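Local coordinates for protein enterochelin esterase (Salmonella enterica subsp. enterica serovar Typhimurium, PDB 3MGA) that probably hydrolyses the ester bonds of ferric enterobactin, an iron-loaded siderophore, so that the bacterium can use the iron it carries, at residues Pro221-Leu226 with Gln394-Leu399. Numbering follows the deposited sequence.
Sequences PALASL and QGLMLL
Ser225 OG is gripped twice, giving a hydrogen bond to Arg165 O and receiving one from Gln229 NE2, on a side of the helix remote from Gln394-Leu399, whereas Leu223 and Leu226 reach across to Leu396 and Met397. Between the two segments the evidence is purely apolar. Leu223 CD2 meets Leu396 CD1 at 4.0 Å, and the two side chains cross at about a right angle, each meeting the other through one methyl. In Leu223 the CA-CB bond does not aim at the partner helix; chi1 (-66°) sets CG beside the backbone N, and of the two branches it is CD2 that meets the partner. The second touch buries more surface: Leu226 CD1 lies 4.3 Å from SE of Met397, a selenomethionine. The Met397 side chain runs extended from CA to SE, then folds (chi3 59°), which leaves Met397 CE 5.9 Å from Leu226 CD1, and the selenium does the touching. Backbones stay well apart, the CA atoms of Leu226 and Met397 being 9.2 Å from each other, and the buried surface is a modest 116 Å². Such values indicate light packing between two helices that meet through their side-chain ends. Leu232, in a loop, touches both Leu226 and Met397 and so bridges the pair. Within the esterase domain, of alpha/beta-hydrolase type, helix 385-399 lies against the central sheet, Leu396 and Leu399 resting on Val284 of strand 284-288 and Leu398 on Val346 of strand 344-350, while helix 220-228 packs on helix 385-399, with Ala222 and Pro221 touching Trp163 and Pro166 in loops.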
ATOM      1  N   PRO A 221      13.729  -0.486  -9.906  1.00 37.98           N
ATOM      2  CA  PRO A 221      14.814  -1.361  -9.472  1.00 38.36           C
ATOM      3  C   PRO A 221      14.361  -2.764  -9.080  1.00 37.44           C
ATOM      4  O   PRO A 221      15.033  -3.741  -9.428  1.00 36.81           O
ATOM      5  CB  PRO A 221      15.413  -0.619  -8.271  1.00 40.36           C
ATOM      6  CG  PRO A 221      15.039   0.812  -8.486  1.00 39.27           C
ATOM      7  CD  PRO A 221      13.697   0.772  -9.138  1.00 37.78           C
ATOM      8  N   ALA A 222      13.230  -2.859  -8.378  1.00 35.69           N
ATOM      9  CA  ALA A 222      12.690  -4.152  -7.940  1.00 35.09           C
ATOM     10  C   ALA A 222      12.235  -4.998  -9.120  1.00 34.80           C
ATOM     11  O   ALA A 222      12.441  -6.213  -9.135  1.00 35.45           O
ATOM     12  CB  ALA A 222      11.544  -3.955  -6.970  1.00 33.61           C
ATOM     13  N   LEU A 223      11.613  -4.355 -10.105  1.00 34.11           N
ATOM     14  CA  LEU A 223      11.134  -5.059 -11.299  1.00 34.50           C
ATOM     15  C   LEU A 223      12.292  -5.572 -12.154  1.00 35.20           C
ATOM     16  O   LEU A 223      12.272  -6.711 -12.618  1.00 35.64           O
ATOM     17  CB  LEU A 223      10.241  -4.149 -12.135  1.00 33.14           C
ATOM     18  CG  LEU A 223       8.925  -3.727 -11.495  1.00 32.22           C
ATOM     19  CD1 LEU A 223       8.230  -2.687 -12.368  1.00 29.94           C
ATOM     20  CD2 LEU A 223       8.036  -4.936 -11.265  1.00 31.74           C
ATOM     21  N   ALA A 224      13.291  -4.726 -12.367  1.00 35.36           N
ATOM     22  CA  ALA A 224      14.455  -5.110 -13.166  1.00 37.15           C
ATOM     23  C   ALA A 224      15.216  -6.248 -12.482  1.00 38.80           C
ATOM     24  O   ALA A 224      15.703  -7.165 -13.145  1.00 41.42           O
ATOM     25  CB  ALA A 224      15.377  -3.902 -13.410  1.00 35.98           C
ATOM     26  N   SER A 225      15.304  -6.192 -11.158  1.00 38.87           N
ATOM     27  CA  SER A 225      15.988  -7.234 -10.400  1.00 40.08           C
ATOM     28  C   SER A 225      15.300  -8.587 -10.592  1.00 38.88           C
ATOM     29  O   SER A 225      15.954  -9.583 -10.841  1.00 39.85           O
ATOM     30  CB  SER A 225      16.032  -6.878  -8.916  1.00 40.41           C
ATOM     31  OG  SER A 225      16.699  -7.888  -8.183  1.00 43.74           O
ATOM     32  N   LEU A 226      13.976  -8.615 -10.472  1.00 37.74           N
ATOM     33  CA  LEU A 226      13.218  -9.856 -10.655  1.00 37.54           C
ATOM     34  C   LEU A 226      13.309 -10.373 -12.090  1.00 38.24           C
ATOM     35  O   LEU A 226      13.342 -11.586 -12.322  1.00 38.68           O
ATOM     36  CB  LEU A 226      11.771  -9.681 -10.217  1.00 35.78           C
ATOM     37  CG  LEU A 226      11.645  -9.516  -8.704  1.00 37.72           C
ATOM     38  CD1 LEU A 226      10.193  -9.251  -8.295  1.00 36.83           C
ATOM     39  CD2 LEU A 226      12.199 -10.742  -7.992  1.00 38.85           C
ATOM     40  N   GLN A 394       5.234  -9.867  -5.669  1.00 34.51           N
ATOM     41  CA  GLN A 394       4.845 -11.267  -5.478  1.00 35.79           C
ATOM     42  C   GLN A 394       3.584 -11.582  -6.278  1.00 35.14           C
ATOM     43  O   GLN A 394       3.448 -12.671  -6.834  1.00 36.59           O
ATOM     44  CB  GLN A 394       4.621 -11.590  -4.004  1.00 36.79           C
ATOM     45  CG  GLN A 394       4.209 -13.036  -3.756  1.00 39.67           C
ATOM     46  CD  GLN A 394       5.261 -14.039  -4.195  1.00 43.01           C
ATOM     47  OE1 GLN A 394       6.329 -14.147  -3.588  1.00 44.12           O
ATOM     48  NE2 GLN A 394       4.935 -14.823  -5.218  1.00 47.48           N
ATOM     49  N   GLY A 395       2.672 -10.618  -6.331  1.00 35.01           N
ATOM     50  CA  GLY A 395       1.425 -10.758  -7.061  1.00 35.42           C
ATOM     51  C   GLY A 395       1.634 -10.932  -8.546  1.00 35.79           C
ATOM     52  O   GLY A 395       0.929 -11.697  -9.180  1.00 35.74           O
ATOM     53  N   LEU A 396       2.592 -10.200  -9.104  1.00 37.60           N
ATOM     54  CA  LEU A 396       2.922 -10.309 -10.532  1.00 37.86           C
ATOM     55  C   LEU A 396       3.485 -11.699 -10.830  1.00 37.50           C
ATOM     56  O   LEU A 396       3.215 -12.276 -11.883  1.00 39.67           O
ATOM     57  CB  LEU A 396       3.921  -9.221 -10.927  1.00 38.18           C
ATOM     58  CG  LEU A 396       3.377  -7.791 -10.934  1.00 41.20           C
ATOM     59  CD1 LEU A 396       4.504  -6.765 -10.863  1.00 41.05           C
ATOM     60  CD2 LEU A 396       2.465  -7.554 -12.166  1.00 39.18           C
HETATM   61  N   MSE A 397       4.258 -12.239  -9.892  1.00 37.20           N
HETATM   62  CA  MSE A 397       4.840 -13.587 -10.043  1.00 38.90           C
HETATM   63  C   MSE A 397       3.730 -14.642 -10.034  1.00 38.47           C
HETATM   64  O   MSE A 397       3.778 -15.608 -10.788  1.00 41.52           O
HETATM   65  CB  MSE A 397       5.886 -13.856  -8.952  1.00 38.94           C
HETATM   66  CG  MSE A 397       7.117 -12.960  -9.067  1.00 42.48           C
HETATM   67 SE   MSE A 397       8.361 -13.047  -7.546  1.00 50.30          SE
HETATM   68  CE  MSE A 397       8.795 -14.940  -7.624  1.00 53.76           C
ATOM     69  N   LEU A 398       2.727 -14.450  -9.187  1.00 36.79           N
ATOM     70  CA  LEU A 398       1.596 -15.367  -9.140  1.00 37.31           C
ATOM     71  C   LEU A 398       0.762 -15.254 -10.401  1.00 37.43           C
ATOM     72  O   LEU A 398       0.485 -16.256 -11.067  1.00 38.11           O
ATOM     73  CB  LEU A 398       0.715 -15.090  -7.925  1.00 36.23           C
ATOM     74  CG  LEU A 398       1.375 -15.431  -6.605  1.00 37.10           C
ATOM     75  CD1 LEU A 398       0.449 -15.078  -5.423  1.00 32.32           C
ATOM     76  CD2 LEU A 398       1.746 -16.931  -6.608  1.00 33.04           C
ATOM     77  N   LEU A 399       0.361 -14.033 -10.734  1.00 36.08           N
ATOM     78  CA  LEU A 399      -0.436 -13.818 -11.936  1.00 37.76           C
ATOM     79  C   LEU A 399       0.269 -14.294 -13.216  1.00 38.40           C
ATOM     80  O   LEU A 399      -0.388 -14.751 -14.144  1.00 40.29           O
ATOM     81  CB  LEU A 399      -0.848 -12.354 -12.062  1.00 36.75           C
ATOM     82  CG  LEU A 399      -1.817 -11.895 -10.976  1.00 38.58           C
ATOM     83  CD1 LEU A 399      -2.055 -10.393 -11.061  1.00 38.61           C
ATOM     84  CD2 LEU A 399      -3.127 -12.672 -11.067  1.00 37.49           C
TER